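Local atomic coordinates of transcobalamin-1 (Homo sapiens, PDB entry 4KKI), a protein that binds vitamin B12 with femtomolar affinity, shields it from the acidic environment of the stomach and holds it between an alpha-helical domain and a beta domain. Residues V340-T345 against Q390-N395; Y401-L404 against E409-S412. All coordinates share one frame; numbering follows the deposited sequence.

Interaction 1. Residues V340-T345 against Q390-N395; sequences VRINET and QGLCAN. With NAG (2-acetamido-2-deoxy-beta-D-glucopyranose), chain B.
I342 and L392 meet tip to tip, and their methyl groups carry the apolar part of this surface contact: I342 CG2 lies 3.7 Å from L392 CD2. The branching of I342 lets one residue serve two partners. With CG1 beside the backbone N (chi1 -51°), CG2 falls anti to that nitrogen and faces the leucine, while the extended CG1-CD1 arm runs toward Q390. There I342 CD1 comes to 3.6 Å from Q390 OE1, a van der Waals approach in which the two side chains cross obliquely. The other end of the Q390 amide is held through NE2, which bonds to the backbone O of I372, so the carboxamide is kept from turning freely beside the isoleucine.

The sugar adds a third apolar partner. N343 is N-glycosylated, its ND2 joined to C1 of the NAG by a bond of 1.4 Å, and the acetamido methyl C8 of that NAG sits 3.7 Å from I342 CG2 and 3.9 Å from L392 CD2. Three methyl groups thus gather in one small cluster. Shortening this isoleucine to an alanine is likely to leave L392 CD2 and the sugar methyl without their shared partner and to open a gap beside the Q390 amide.

No hydrogen bond crosses between the segments; the turn is held by bonds of its own. I342 N donates to E344 O at 3.0 Å, and N343 N makes a weak bond to E344 OE1 of 3.4 Å. This turn joins the antiparallel strands 333-341 and 345-353, with V340 and Y346 paired through their backbones. The contact is thus that of a glycosylated beta-hairpin turn packed against strand 392-393, which the C388-C393 disulfide ties to strand 384-389 in the neighbouring three-stranded sheet of the C-terminal beta domain.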
loop_
_atom_site.group_PDB
_atom_site.type_symbol
_atom_site.label_atom_id
_atom_site.label_comp_id
_atom_site.label_asym_id
_atom_site.label_seq_id
_atom_site.Cartn_x
_atom_site.Cartn_y
_atom_site.Cartn_z
ATOM N N VAL A 340 2.616 21.925 16.205
ATOM C CA VAL A 340 2.499 20.569 16.721
ATOM C C VAL A 340 1.318 20.498 17.678
ATOM O O VAL A 340 1.360 21.070 18.767
ATOM C CB VAL A 340 3.773 20.128 17.463
ATOM C CG1 VAL A 340 3.560 18.772 18.123
ATOM C CG2 VAL A 340 4.960 20.085 16.508
ATOM N N ARG A 341 0.261 19.806 17.264
ATOM C CA ARG A 341 -0.947 19.701 18.077
ATOM C C ARG A 341 -1.081 18.342 18.763
ATOM O O ARG A 341 -1.055 17.296 18.115
ATOM C CB ARG A 341 -2.194 20.002 17.241
ATOM C CG ARG A 341 -3.502 19.571 17.893
ATOM C CD ARG A 341 -4.719 20.100 17.143
ATOM N NE ARG A 341 -5.011 21.488 17.496
ATOM C CZ ARG A 341 -4.742 22.534 16.720
ATOM N NH1 ARG A 341 -4.184 22.355 15.532
ATOM N NH2 ARG A 341 -5.040 23.758 17.132
ATOM N N ILE A 342 -1.217 18.380 20.085
ATOM C CA ILE A 342 -1.486 17.191 20.884
ATOM C C ILE A 342 -2.843 17.397 21.547
ATOM O O ILE A 342 -3.869 16.928 21.052
ATOM C CB ILE A 342 -0.393 16.989 21.945
ATOM C CG1 ILE A 342 0.986 17.054 21.283
ATOM C CG2 ILE A 342 -0.587 15.672 22.683
ATOM C CD1 ILE A 342 2.136 16.769 22.215
ATOM N N ASN A 343 -2.838 18.104 22.670
ATOM C CA ASN A 343 -4.051 18.697 23.213
ATOM C C ASN A 343 -3.907 20.194 23.031
ATOM O O ASN A 343 -4.697 20.839 22.340
ATOM C CB ASN A 343 -4.209 18.354 24.691
ATOM C CG ASN A 343 -4.860 17.007 24.907
ATOM O OD1 ASN A 343 -5.890 16.700 24.301
ATOM N ND2 ASN A 343 -4.260 16.188 25.764
ATOM N N GLU A 344 -2.865 20.730 23.653
ATOM C CA GLU A 344 -2.428 22.091 23.415
ATOM C C GLU A 344 -1.709 22.124 22.074
ATOM O O GLU A 344 -1.436 21.079 21.483
ATOM C CB GLU A 344 -1.459 22.518 24.516
ATOM C CG GLU A 344 -0.073 21.874 24.412
ATOM C CD GLU A 344 -0.032 20.416 24.865
ATOM O OE1 GLU A 344 -1.104 19.797 25.048
ATOM O OE2 GLU A 344 1.084 19.887 25.054
ATOM N N THR A 345 -1.388 23.323 21.602
ATOM C CA THR A 345 -0.684 23.470 20.334
ATOM C C THR A 345 0.539 24.372 20.476
ATOM O O THR A 345 0.455 25.468 21.030
ATOM C CB THR A 345 -1.613 24.030 19.239
ATOM O OG1 THR A 345 -2.782 23.207 19.133
ATOM C CG2 THR A 345 -0.898 24.059 17.898
ATOM N N GLN A 390 8.143 14.851 21.249
ATOM C CA GLN A 390 8.159 15.175 22.678
ATOM C C GLN A 390 8.109 13.931 23.564
ATOM O O GLN A 390 7.574 13.972 24.672
ATOM C CB GLN A 390 7.000 16.106 23.050
ATOM C CG GLN A 390 7.026 17.467 22.384
ATOM C CD GLN A 390 5.867 18.343 22.822
ATOM O OE1 GLN A 390 5.123 17.994 23.739
ATOM N NE2 GLN A 390 5.706 19.485 22.166
ATOM N N GLY A 391 8.656 12.825 23.069
ATOM C CA GLY A 391 8.629 11.575 23.806
ATOM C C GLY A 391 7.295 10.859 23.702
ATOM O O GLY A 391 7.138 9.748 24.207
ATOM N N LEU A 392 6.327 11.497 23.050
ATOM C CA LEU A 392 5.020 10.889 22.831
ATOM C C LEU A 392 5.026 10.081 21.537
ATOM O O LEU A 392 5.049 10.642 20.441
ATOM C CB LEU A 392 3.923 11.958 22.791
ATOM C CG LEU A 392 2.515 11.472 22.434
ATOM C CD1 LEU A 392 2.014 10.445 23.443
ATOM C CD2 LEU A 392 1.553 12.646 22.334
ATOM N N CYS A 393 5.003 8.759 21.674
ATOM C CA CYS A 393 5.132 7.869 20.526
ATOM C C CYS A 393 3.802 7.267 20.089
ATOM O O CYS A 393 2.951 6.943 20.919
ATOM C CB CYS A 393 6.130 6.753 20.836
ATOM S SG CYS A 393 7.751 7.355 21.364
ATOM N N ALA A 394 3.640 7.124 18.778
ATOM C CA ALA A 394 2.464 6.485 18.200
ATOM C C ALA A 394 2.329 5.050 18.700
ATOM O O ALA A 394 3.327 4.348 18.862
ATOM C CB ALA A 394 2.550 6.510 16.678
ATOM N N ASN A 395 1.094 4.619 18.949
ATOM C CA ASN A 395 0.841 3.262 19.424
ATOM C C ASN A 395 -0.215 2.547 18.589
ATOM O O ASN A 395 -1.295 3.083 18.339
ATOM C CB ASN A 395 0.434 3.266 20.901
ATOM C CG ASN A 395 0.331 1.863 21.481
ATOM O OD1 ASN A 395 -0.746 1.266 21.510
ATOM N ND2 ASN A 395 1.457 1.332 21.946
HETATM C C1 NAG B . -5.221 15.224 26.234
HETATM C C2 NAG B . -4.200 14.188 26.701
HETATM C C3 NAG B . -4.775 13.172 27.684
HETATM C C4 NAG B . -5.708 13.815 28.701
HETATM C C5 NAG B . -6.703 14.735 28.007
HETATM C C6 NAG B . -7.632 15.403 29.013
HETATM C C7 NAG B . -2.418 13.034 25.538
HETATM C C8 NAG B . -1.861 12.600 24.215
HETATM N N2 NAG B . -3.667 13.488 25.546
HETATM O O3 NAG B . -3.709 12.538 28.357
HETATM O O4 NAG B . -6.417 12.804 29.382
HETATM O O5 NAG B . -5.998 15.729 27.298
HETATM O O6 NAG B . -8.823 15.796 28.366
HETATM O O7 NAG B . -1.736 12.958 26.558
#

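Interaction 2. Residues Y401-L404 against E409-S412; sequences YWEL and EPLS
L404 and L411 meet across a beta hairpin made by strand 400-406 and the short, weakly bonded strand at about 409-410, at the edge of the domain's mixed sheet. One backbone hydrogen bond ties the segments together: L411 N donates to L404 O over 2.9 Å, nearly straight at 168°. The same oxygen also receives a CA-H...O contact from P410 CA at 3.4 Å, so two donors from adjacent residues converge on it. Beside this bond the leucines pack, L404 CB lying 3.7 Å from L411 CD1. L411 CG, set beside its own backbone N (chi1 -56°), stands over the L404 carbonyl.

The side chains of E403 and P410 run alongside one another in the same direction. The glutamate chain is fully extended, which carries E403 OE1 to 3.5 Å from P410 CB; its OE2 is hydrogen-bonded to S431 OG, fixing how the carboxylate is turned.

Further out, strand 426-432 flanks 401-404 in the sheet through backbone bonds of Y401 with S431 and of E403 with R429, while F358 of helix 358-368 touches both leucines. W402 meets the W430 ring edge-to-face. So positioned, the hairpin presents its main chain to cyanocobalamin: W402 O accepts from one nitrogen of the ligand, L404 N donates to a ligand oxygen, and L411 O accepts from a second ligand nitrogen.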
loop_
_atom_site.group_PDB
_atom_site.type_symbol
_atom_site.label_atom_id
_atom_site.label_comp_id
_atom_site.label_asym_id
_atom_site.label_seq_id
_atom_site.Cartn_x
_atom_site.Cartn_y
_atom_site.Cartn_z
ATOM N N TYR A 401 -1.605 7.873 16.238
ATOM C CA TYR A 401 -0.493 8.185 15.346
ATOM C C TYR A 401 -0.334 9.685 15.130
ATOM O O TYR A 401 -1.212 10.471 15.481
ATOM C CB TYR A 401 -0.676 7.492 13.996
ATOM C CG TYR A 401 -1.716 8.136 13.103
ATOM C CD1 TYR A 401 -3.071 8.022 13.386
ATOM C CD2 TYR A 401 -1.340 8.848 11.971
ATOM C CE1 TYR A 401 -4.024 8.605 12.570
ATOM C CE2 TYR A 401 -2.285 9.434 11.148
ATOM C CZ TYR A 401 -3.626 9.309 11.452
ATOM O OH TYR A 401 -4.569 9.889 10.637
ATOM N N TRP A 402 0.796 10.073 14.548
ATOM C CA TRP A 402 1.033 11.465 14.193
ATOM C C TRP A 402 0.596 11.716 12.754
ATOM O O TRP A 402 1.038 11.031 11.831
ATOM C CB TRP A 402 2.506 11.836 14.384
ATOM C CG TRP A 402 2.945 11.835 15.819
ATOM C CD1 TRP A 402 3.644 10.854 16.464
ATOM C CD2 TRP A 402 2.712 12.861 16.790
ATOM N NE1 TRP A 402 3.861 11.206 17.773
ATOM C CE2 TRP A 402 3.297 12.439 18.000
ATOM C CE3 TRP A 402 2.062 14.102 16.755
ATOM C CZ2 TRP A 402 3.256 13.204 19.163
ATOM C CZ3 TRP A 402 2.021 14.863 17.912
ATOM C CH2 TRP A 402 2.613 14.412 19.099
ATOM N N GLU A 403 -0.278 12.700 12.574
ATOM C CA GLU A 403 -0.832 13.012 11.261
ATOM C C GLU A 403 -0.234 14.301 10.709
ATOM O O GLU A 403 -0.082 15.286 11.431
ATOM C CB GLU A 403 -2.354 13.133 11.353
ATOM C CG GLU A 403 -3.055 13.359 10.027
ATOM C CD GLU A 403 -4.541 13.617 10.198
ATOM O OE1 GLU A 403 -5.289 13.480 9.207
ATOM O OE2 GLU A 403 -4.961 13.960 11.324
ATOM N N LEU A 404 0.109 14.288 9.425
ATOM C CA LEU A 404 0.685 15.460 8.778
ATOM C C LEU A 404 -0.389 16.223 8.011
ATOM O O LEU A 404 -1.123 15.639 7.212
ATOM C CB LEU A 404 1.813 15.045 7.834
ATOM C CG LEU A 404 2.859 14.085 8.404
ATOM C CD1 LEU A 404 3.942 13.824 7.374
ATOM C CD2 LEU A 404 3.459 14.618 9.704
ATOM N N GLU A 409 -5.766 20.066 6.147
ATOM C CA GLU A 409 -5.994 18.909 5.282
ATOM C C GLU A 409 -4.827 17.925 5.363
ATOM O O GLU A 409 -3.667 18.329 5.296
ATOM C CB GLU A 409 -6.183 19.363 3.831
ATOM C CG GLU A 409 -7.315 20.360 3.615
ATOM C CD GLU A 409 -8.653 19.690 3.362
ATOM O OE1 GLU A 409 -8.711 18.442 3.382
ATOM O OE2 GLU A 409 -9.648 20.411 3.133
ATOM N N PRO A 410 -5.131 16.624 5.497
ATOM C CA PRO A 410 -4.087 15.591 5.582
ATOM C C PRO A 410 -3.265 15.480 4.301
ATOM O O PRO A 410 -3.826 15.481 3.204
ATOM C CB PRO A 410 -4.885 14.303 5.814
ATOM C CG PRO A 410 -6.244 14.591 5.277
ATOM C CD PRO A 410 -6.486 16.047 5.548
ATOM N N LEU A 411 -1.947 15.386 4.445
ATOM C CA LEU A 411 -1.054 15.265 3.297
ATOM C C LEU A 411 -1.167 13.893 2.643
ATOM O O LEU A 411 -1.504 12.907 3.300
ATOM C CB LEU A 411 0.397 15.511 3.711
ATOM C CG LEU A 411 0.705 16.835 4.408
ATOM C CD1 LEU A 411 2.196 16.951 4.675
ATOM C CD2 LEU A 411 0.214 18.002 3.573
ATOM N N SER A 412 -0.877 13.845 1.346
ATOM C CA SER A 412 -0.855 12.595 0.594
ATOM C C SER A 412 0.569 12.069 0.486
ATOM O O SER A 412 0.815 11.044 -0.146
ATOM C CB SER A 412 -1.428 12.800 -0.812
ATOM O OG SER A 412 -2.795 13.165 -0.764
#

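In the fold
Both contacts belong to the globular C-terminal beta domain and lie about 13 Å apart, centre to centre; both segments of interaction 1 precede those of interaction 2 in sequence. Strand 392-393 is followed in the chain, after a short loop, by strand 400-406. Strands 333-341 and 400-406 share the mixed sheet, with strand 426-432 between them. W402 forms the main bridge: its NE1 is 3.0 Å from L392 O, a probable hydrogen bond, and its CH2 packs 3.8 Å from I342 CG1. Interaction 1 is thereby joined, largely through W402 and also where A394 CB packs on Y401 CA, to the strand whose W402 and L404 main-chain atoms bond to cyanocobalamin.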